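Local coordinates for OsmC family protein (Rhodothermus marinus, PDB 5CML), which probably hydrolyses carboxylic esters as a serine esterase, this chain being the alpha/beta-hydrolase domain of a longer protein that also carries an OsmC domain, at residues 17-25 and 55-63; 40-50 and 230-238. All coordinates share one frame; numbering follows the deposited sequence.

Contact 1 of 2, residues 17-25 and 55-63; sequences AARLDLPVD and TTQGYAVLR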
# COMPACT_ATOMS: atom_id res chain seq x y z
N ALA A 17 9.94 -11.29 -4.34
CA ALA A 17 8.79 -12.16 -4.62
C ALA A 17 7.51 -11.42 -4.32
O ALA A 17 7.46 -10.53 -3.46
CB ALA A 17 8.87 -13.43 -3.80
N ALA A 18 6.45 -11.81 -5.02
CA ALA A 18 5.14 -11.24 -4.79
C ALA A 18 4.10 -12.26 -5.22
O ALA A 18 4.44 -13.33 -5.71
CB ALA A 18 4.99 -9.94 -5.57
N ARG A 19 2.85 -11.94 -4.98
CA ARG A 19 1.73 -12.79 -5.37
C ARG A 19 0.84 -11.99 -6.31
O ARG A 19 0.54 -10.83 -6.04
CB ARG A 19 0.94 -13.26 -4.15
CG ARG A 19 1.74 -14.12 -3.19
CD ARG A 19 1.90 -15.54 -3.70
NE ARG A 19 0.88 -16.40 -3.12
CZ ARG A 19 0.58 -17.63 -3.56
NH1 ARG A 19 1.22 -18.14 -4.61
NH2 ARG A 19 -0.38 -18.32 -2.96
N LEU A 20 0.47 -12.61 -7.43
CA LEU A 20 -0.38 -11.99 -8.43
C LEU A 20 -1.73 -12.70 -8.46
O LEU A 20 -1.81 -13.89 -8.73
CB LEU A 20 0.29 -12.04 -9.81
CG LEU A 20 -0.52 -11.47 -10.96
CD1 LEU A 20 -0.78 -10.00 -10.76
CD2 LEU A 20 0.20 -11.74 -12.28
N ASP A 21 -2.78 -11.96 -8.14
CA ASP A 21 -4.14 -12.48 -8.09
C ASP A 21 -4.87 -12.03 -9.34
O ASP A 21 -4.94 -10.83 -9.62
CB ASP A 21 -4.86 -11.96 -6.84
CG ASP A 21 -4.21 -12.41 -5.53
OD1 ASP A 21 -3.41 -13.35 -5.52
OD2 ASP A 21 -4.53 -11.81 -4.48
N LEU A 22 -5.33 -12.99 -10.14
CA LEU A 22 -5.91 -12.71 -11.44
C LEU A 22 -7.42 -12.95 -11.43
O LEU A 22 -7.88 -13.87 -10.77
CB LEU A 22 -5.25 -13.60 -12.50
CG LEU A 22 -3.75 -13.35 -12.70
CD1 LEU A 22 -3.13 -14.50 -13.42
CD2 LEU A 22 -3.50 -12.06 -13.46
N PRO A 23 -8.18 -12.14 -12.18
CA PRO A 23 -9.64 -12.33 -12.22
C PRO A 23 -10.03 -13.39 -13.25
O PRO A 23 -9.16 -13.85 -14.02
CB PRO A 23 -10.14 -10.96 -12.63
CG PRO A 23 -9.12 -10.46 -13.53
CD PRO A 23 -7.80 -10.95 -12.96
N VAL A 24 -11.31 -13.71 -13.32
CA VAL A 24 -11.85 -14.56 -14.38
C VAL A 24 -11.74 -13.87 -15.75
O VAL A 24 -11.46 -14.53 -16.76
CB VAL A 24 -13.33 -14.92 -14.07
CG1 VAL A 24 -14.01 -15.64 -15.21
CG2 VAL A 24 -13.36 -15.80 -12.86
N ASP A 25 -11.99 -12.57 -15.78
CA ASP A 25 -11.82 -11.77 -16.99
C ASP A 25 -10.45 -12.06 -17.62
O ASP A 25 -9.42 -11.90 -16.97
CB ASP A 25 -11.91 -10.26 -16.68
CG ASP A 25 -13.08 -9.89 -15.73
OD1 ASP A 25 -13.77 -8.87 -16.03
OD2 ASP A 25 -13.29 -10.54 -14.67
N THR A 55 -10.53 -8.97 -7.31
CA THR A 55 -10.60 -9.87 -8.47
C THR A 55 -12.04 -10.20 -8.87
O THR A 55 -12.32 -10.38 -10.06
CB THR A 55 -9.80 -11.17 -8.23
OG1 THR A 55 -10.24 -11.84 -7.05
CG2 THR A 55 -8.32 -10.89 -8.12
N THR A 56 -12.94 -10.23 -7.90
CA THR A 56 -14.36 -10.45 -8.17
C THR A 56 -14.92 -9.37 -9.10
O THR A 56 -15.82 -9.63 -9.91
CB THR A 56 -15.15 -10.47 -6.84
OG1 THR A 56 -14.81 -11.66 -6.11
CG2 THR A 56 -16.67 -10.42 -7.07
N GLN A 57 -14.37 -8.17 -8.98
CA GLN A 57 -14.79 -7.04 -9.79
C GLN A 57 -13.99 -6.89 -11.07
O GLN A 57 -14.18 -5.92 -11.82
CB GLN A 57 -14.68 -5.75 -8.97
CG GLN A 57 -15.68 -5.70 -7.83
CD GLN A 57 -15.70 -4.35 -7.17
OE1 GLN A 57 -15.60 -3.32 -7.82
NE2 GLN A 57 -15.83 -4.35 -5.86
N GLY A 58 -13.08 -7.83 -11.31
CA GLY A 58 -12.35 -7.86 -12.57
C GLY A 58 -10.94 -7.31 -12.53
O GLY A 58 -10.28 -7.22 -13.57
N TYR A 59 -10.46 -6.92 -11.35
CA TYR A 59 -9.09 -6.42 -11.23
C TYR A 59 -8.08 -7.55 -11.13
O TYR A 59 -8.41 -8.64 -10.64
CB TYR A 59 -8.93 -5.55 -9.98
CG TYR A 59 -9.71 -4.27 -9.97
CD1 TYR A 59 -11.03 -4.23 -9.55
CD2 TYR A 59 -9.09 -3.07 -10.30
CE1 TYR A 59 -11.73 -3.04 -9.50
CE2 TYR A 59 -9.77 -1.87 -10.26
CZ TYR A 59 -11.10 -1.86 -9.86
OH TYR A 59 -11.80 -0.68 -9.82
N ALA A 60 -6.86 -7.28 -11.57
CA ALA A 60 -5.72 -8.11 -11.19
C ALA A 60 -4.97 -7.35 -10.12
O ALA A 60 -4.86 -6.13 -10.21
CB ALA A 60 -4.81 -8.42 -12.41
N VAL A 61 -4.44 -8.07 -9.14
CA VAL A 61 -3.80 -7.44 -7.98
C VAL A 61 -2.43 -8.06 -7.72
O VAL A 61 -2.32 -9.28 -7.50
CB VAL A 61 -4.67 -7.60 -6.70
CG1 VAL A 61 -4.02 -6.87 -5.54
CG2 VAL A 61 -6.09 -7.06 -6.88
N LEU A 62 -1.39 -7.22 -7.73
CA LEU A 62 -0.05 -7.65 -7.33
C LEU A 62 0.14 -7.26 -5.87
O LEU A 62 0.27 -6.07 -5.53
CB LEU A 62 1.03 -7.03 -8.21
CG LEU A 62 2.47 -7.51 -7.93
CD1 LEU A 62 2.64 -8.99 -8.32
CD2 LEU A 62 3.47 -6.67 -8.68
N ARG A 63 0.17 -8.26 -5.00
CA ARG A 63 0.39 -8.04 -3.58
C ARG A 63 1.86 -8.01 -3.30
O ARG A 63 2.58 -8.97 -3.58
CB ARG A 63 -0.27 -9.14 -2.77
CG ARG A 63 -1.77 -9.09 -2.82
CD ARG A 63 -2.36 -10.14 -1.95
NE ARG A 63 -2.51 -11.42 -2.63
CZ ARG A 63 -2.06 -12.58 -2.16
NH1 ARG A 63 -1.36 -12.63 -1.02
NH2 ARG A 63 -2.31 -13.69 -2.85
O HOH W 1 -1.16 -16.19 -1.06
O HOH W 2 -13.19 -12.52 -11.45
O HOH W 3 -15.68 -8.97 -13.23

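Contact 2 of 2, residues 40-50 and 230-238; sequences CSKNLKAVTTI and LLSNSDDAA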
# COMPACT_ATOMS: atom_id res chain seq x y z
N CYS A 40 2.27 -8.68 9.13
CA CYS A 40 2.45 -8.48 10.57
C CYS A 40 1.44 -9.25 11.42
O CYS A 40 1.67 -9.47 12.61
CB CYS A 40 2.34 -6.97 10.93
SG CYS A 40 3.72 -6.00 10.31
N SER A 41 0.32 -9.63 10.82
CA SER A 41 -0.72 -10.39 11.52
C SER A 41 -0.39 -11.87 11.65
O SER A 41 0.59 -12.35 11.10
CB SER A 41 -2.06 -10.25 10.80
OG SER A 41 -2.50 -8.92 10.80
N LYS A 42 -1.25 -12.58 12.37
CA LYS A 42 -1.09 -14.02 12.55
C LYS A 42 -1.36 -14.80 11.26
O LYS A 42 -0.93 -15.94 11.12
CB LYS A 42 -2.02 -14.51 13.66
CG LYS A 42 -3.51 -14.36 13.34
CD LYS A 42 -4.36 -14.34 14.62
CE LYS A 42 -4.25 -12.99 15.33
NZ LYS A 42 -5.25 -12.84 16.43
N ASN A 43 -2.07 -14.18 10.33
CA ASN A 43 -2.38 -14.82 9.05
C ASN A 43 -2.53 -13.76 7.96
O ASN A 43 -2.46 -12.56 8.25
CB ASN A 43 -3.65 -15.67 9.16
CG ASN A 43 -4.87 -14.85 9.54
OD1 ASN A 43 -5.16 -13.82 8.93
ND2 ASN A 43 -5.60 -15.31 10.55
N LEU A 44 -2.75 -14.20 6.73
CA LEU A 44 -2.90 -13.28 5.61
C LEU A 44 -4.35 -13.14 5.19
O LEU A 44 -4.62 -12.77 4.04
CB LEU A 44 -2.07 -13.74 4.42
CG LEU A 44 -0.57 -13.65 4.65
CD1 LEU A 44 0.14 -14.40 3.54
CD2 LEU A 44 -0.13 -12.19 4.70
N LYS A 45 -5.28 -13.43 6.09
CA LYS A 45 -6.68 -13.41 5.72
C LYS A 45 -7.12 -12.01 5.27
O LYS A 45 -7.92 -11.90 4.36
CB LYS A 45 -7.55 -13.91 6.88
CG LYS A 45 -9.02 -14.02 6.55
CD LYS A 45 -9.82 -14.68 7.67
CE LYS A 45 -11.24 -14.99 7.22
NZ LYS A 45 -12.07 -15.52 8.35
N ALA A 46 -6.57 -10.95 5.86
CA ALA A 46 -7.01 -9.61 5.49
C ALA A 46 -6.63 -9.29 4.06
O ALA A 46 -7.46 -8.81 3.27
CB ALA A 46 -6.44 -8.55 6.45
N VAL A 47 -5.37 -9.52 3.70
CA VAL A 47 -4.94 -9.12 2.37
C VAL A 47 -5.57 -10.00 1.28
O VAL A 47 -5.92 -9.49 0.21
CB VAL A 47 -3.40 -9.11 2.24
CG1 VAL A 47 -2.81 -10.52 2.21
CG2 VAL A 47 -2.99 -8.30 1.01
N THR A 48 -5.77 -11.29 1.55
CA THR A 48 -6.38 -12.15 0.54
C THR A 48 -7.88 -11.86 0.41
O THR A 48 -8.44 -11.95 -0.68
CB THR A 48 -6.15 -13.64 0.82
OG1 THR A 48 -6.64 -13.99 2.11
CG2 THR A 48 -4.66 -14.00 0.74
N THR A 49 -8.52 -11.43 1.49
CA THR A 49 -9.92 -11.03 1.41
C THR A 49 -10.08 -9.75 0.60
O THR A 49 -10.99 -9.65 -0.23
CB THR A 49 -10.52 -10.88 2.82
OG1 THR A 49 -10.47 -12.13 3.50
CG2 THR A 49 -11.98 -10.42 2.78
N ILE A 50 -9.18 -8.77 0.80
CA ILE A 50 -9.24 -7.54 0.01
C ILE A 50 -8.99 -7.86 -1.45
O ILE A 50 -9.72 -7.41 -2.35
CB ILE A 50 -8.22 -6.51 0.48
CG1 ILE A 50 -8.61 -6.01 1.87
CG2 ILE A 50 -8.12 -5.36 -0.52
CD1 ILE A 50 -7.51 -5.20 2.57
N LEU A 230 -4.59 -3.63 11.54
CA LEU A 230 -4.27 -4.76 10.67
C LEU A 230 -5.51 -5.52 10.13
O LEU A 230 -5.37 -6.57 9.51
CB LEU A 230 -3.36 -5.72 11.44
CG LEU A 230 -2.02 -5.11 11.86
CD1 LEU A 230 -1.21 -6.12 12.66
CD2 LEU A 230 -1.24 -4.60 10.67
N LEU A 231 -6.70 -4.95 10.34
CA LEU A 231 -7.96 -5.52 9.84
C LEU A 231 -8.11 -7.00 10.20
O LEU A 231 -8.33 -7.85 9.33
CB LEU A 231 -8.07 -5.33 8.33
CG LEU A 231 -8.02 -3.87 7.85
CD1 LEU A 231 -8.16 -3.83 6.33
CD2 LEU A 231 -9.09 -3.03 8.49
N SER A 232 -8.06 -7.28 11.49
CA SER A 232 -8.17 -8.65 11.98
C SER A 232 -9.58 -9.22 11.86
O SER A 232 -9.76 -10.43 11.96
CB SER A 232 -7.70 -8.72 13.44
OG SER A 232 -8.59 -8.07 14.29
N ASN A 233 -10.57 -8.35 11.64
CA ASN A 233 -11.94 -8.78 11.33
C ASN A 233 -12.10 -8.84 9.81
O ASN A 233 -12.06 -7.82 9.14
CB ASN A 233 -12.95 -7.82 11.94
CG ASN A 233 -14.39 -8.24 11.71
OD1 ASN A 233 -14.67 -9.14 10.92
ND2 ASN A 233 -15.32 -7.57 12.40
N SER A 234 -12.27 -10.04 9.25
CA SER A 234 -12.30 -10.16 7.80
C SER A 234 -13.52 -9.48 7.17
O SER A 234 -13.52 -9.20 5.98
CB SER A 234 -12.24 -11.63 7.40
OG SER A 234 -13.38 -12.31 7.85
N ASP A 235 -14.55 -9.18 7.97
CA ASP A 235 -15.68 -8.41 7.44
C ASP A 235 -15.22 -7.00 7.06
O ASP A 235 -15.70 -6.40 6.08
CB ASP A 235 -16.82 -8.35 8.46
CG ASP A 235 -17.61 -9.64 8.54
OD1 ASP A 235 -17.49 -10.50 7.64
OD2 ASP A 235 -18.39 -9.80 9.51
N ASP A 236 -14.28 -6.46 7.83
CA ASP A 236 -13.71 -5.15 7.54
C ASP A 236 -12.84 -5.20 6.28
O ASP A 236 -12.86 -4.29 5.46
CB ASP A 236 -12.90 -4.63 8.72
CG ASP A 236 -13.75 -4.39 9.96
OD1 ASP A 236 -14.94 -4.04 9.81
OD2 ASP A 236 -13.24 -4.54 11.09
N ALA A 237 -12.05 -6.25 6.14
CA ALA A 237 -11.23 -6.43 4.94
C ALA A 237 -12.11 -6.56 3.68
O ALA A 237 -11.80 -5.97 2.64
CB ALA A 237 -10.32 -7.66 5.09
N ALA A 238 -13.21 -7.30 3.76
CA ALA A 238 -14.09 -7.46 2.60
C ALA A 238 -14.71 -6.13 2.19
O ALA A 238 -14.85 -5.83 1.01
CB ALA A 238 -15.20 -8.48 2.91
O HOH W 4 -4.88 -9.18 9.58

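Contact 1 of 2, residues 17-25 and 55-63
R63 holds D21 through NE and NH2, each bonded to a different carboxylate oxygen. NH2 of R63 donates to OD1 of D21 at 2.9 Å, on the syn lone pair and close to the guanidinium plane. NE of R63 reaches OD2 of D21 at 2.8 Å; this bond is more bent, and NE stands out of the carboxylate plane. The planes of the two flat groups are 38° apart. The R63 chain is bent at chi3 (-87°), and the R63 and D21 side chains cross at about a right angle. R19 runs alongside R63, pointing the same way. Its CB sits over one face of the R63 guanidinium, 3.5 Å from NH2 of R63. The two guanidinium planes are 78° apart, and water 1 accepts from both R19 NE and R63 NH2, which probably eases the like charges. NH1 of R19 is held by a hydrogen bond to OG1 of T5 on strand 2-9. With an alanine in place of R63, the D21 carboxylate would probably lose its charged partner, and R19 CB the flat group it rests on. The backbones form an antiparallel ladder. R19 and R63 are one hydrogen-bonded pair, D21 and V61 another; N of D21 meets O of V61 at 2.8 Å, almost straight. On the other face, CD1 of L62 packs on CB of A18 at 3.7 Å. Past the ladder, P23 lies against the helix end, its CB 3.4 Å from O of T55. G58 closes that helix in a Schellman motif. Strand 15-22 lies between strands 59-65 and 2-9 in the central mixed sheet. Helix 45-56 packs on the D21 and R63 face, where S51 gives D21 OD2 a second hydrogen bond.

Contact 2 of 2, residues 40-50 and 230-238
A46 and A237 mark the close approach of two helices, 45-50 and 234-238, which run in roughly the same direction with axes 8.2 Å apart and a crossing angle of -32°. Both belong to the alpha/beta-hydrolase fold, and small side chains let them come near. CB of A237 lies 3.6 Å from O of A46, while CB of A46 is directed at the loop before the second helix, 3.5 Å from O of L231. T49 presents its methyl to the second helix: CG2 is anti to the backbone N (OG1 at chi1 -61°) and sits 3.5 Å from N of A238. Its OG1 turns back to donate to O of K45, which also accepts from N of T49 on the opposite face of its plane. I50 lays CG1 3.3 Å from O of A237. Its CD1 meets CD1 of L231, the two side chains crossing at about a right angle. K45 is extended and passes S234, its CE 3.5 Å from OG of S234. N43, one residue before the N-cap L44, accepts from N of K45 in an Asx turn; N233 is the N-cap of helix 234-252 and accepts from N of D235. At the loop end, CB of L230 packs against OG of S41. Water 4 links the S41 hydroxyl to the L230 carbonyl: it lies 2.7 Å from OG of S41 and donates to O of L230 at 2.7 Å.

Helix 45-56 joins the two contacts. Its last turn belongs to contact 1 and its first turns to contact 2, whose centres lie 16 Å apart. They touch directly: CD of R63 packs on CG2 of V47 at 3.5 Å, and NH1 of R63 lies 4.0 Å from CG2 of T48. So one side of the helix meets the sheet while another meets helix 234-252. That C-terminal helix also reaches contact 1, where A248 and R249 pack on Y59. Contact 2 lies beside the likely active site. L230 directly follows H229. Its side chain touches the group S109, H229 and D200, probably the catalytic Ser-His-Asp triad, and lies near the S109 elbow without touching it.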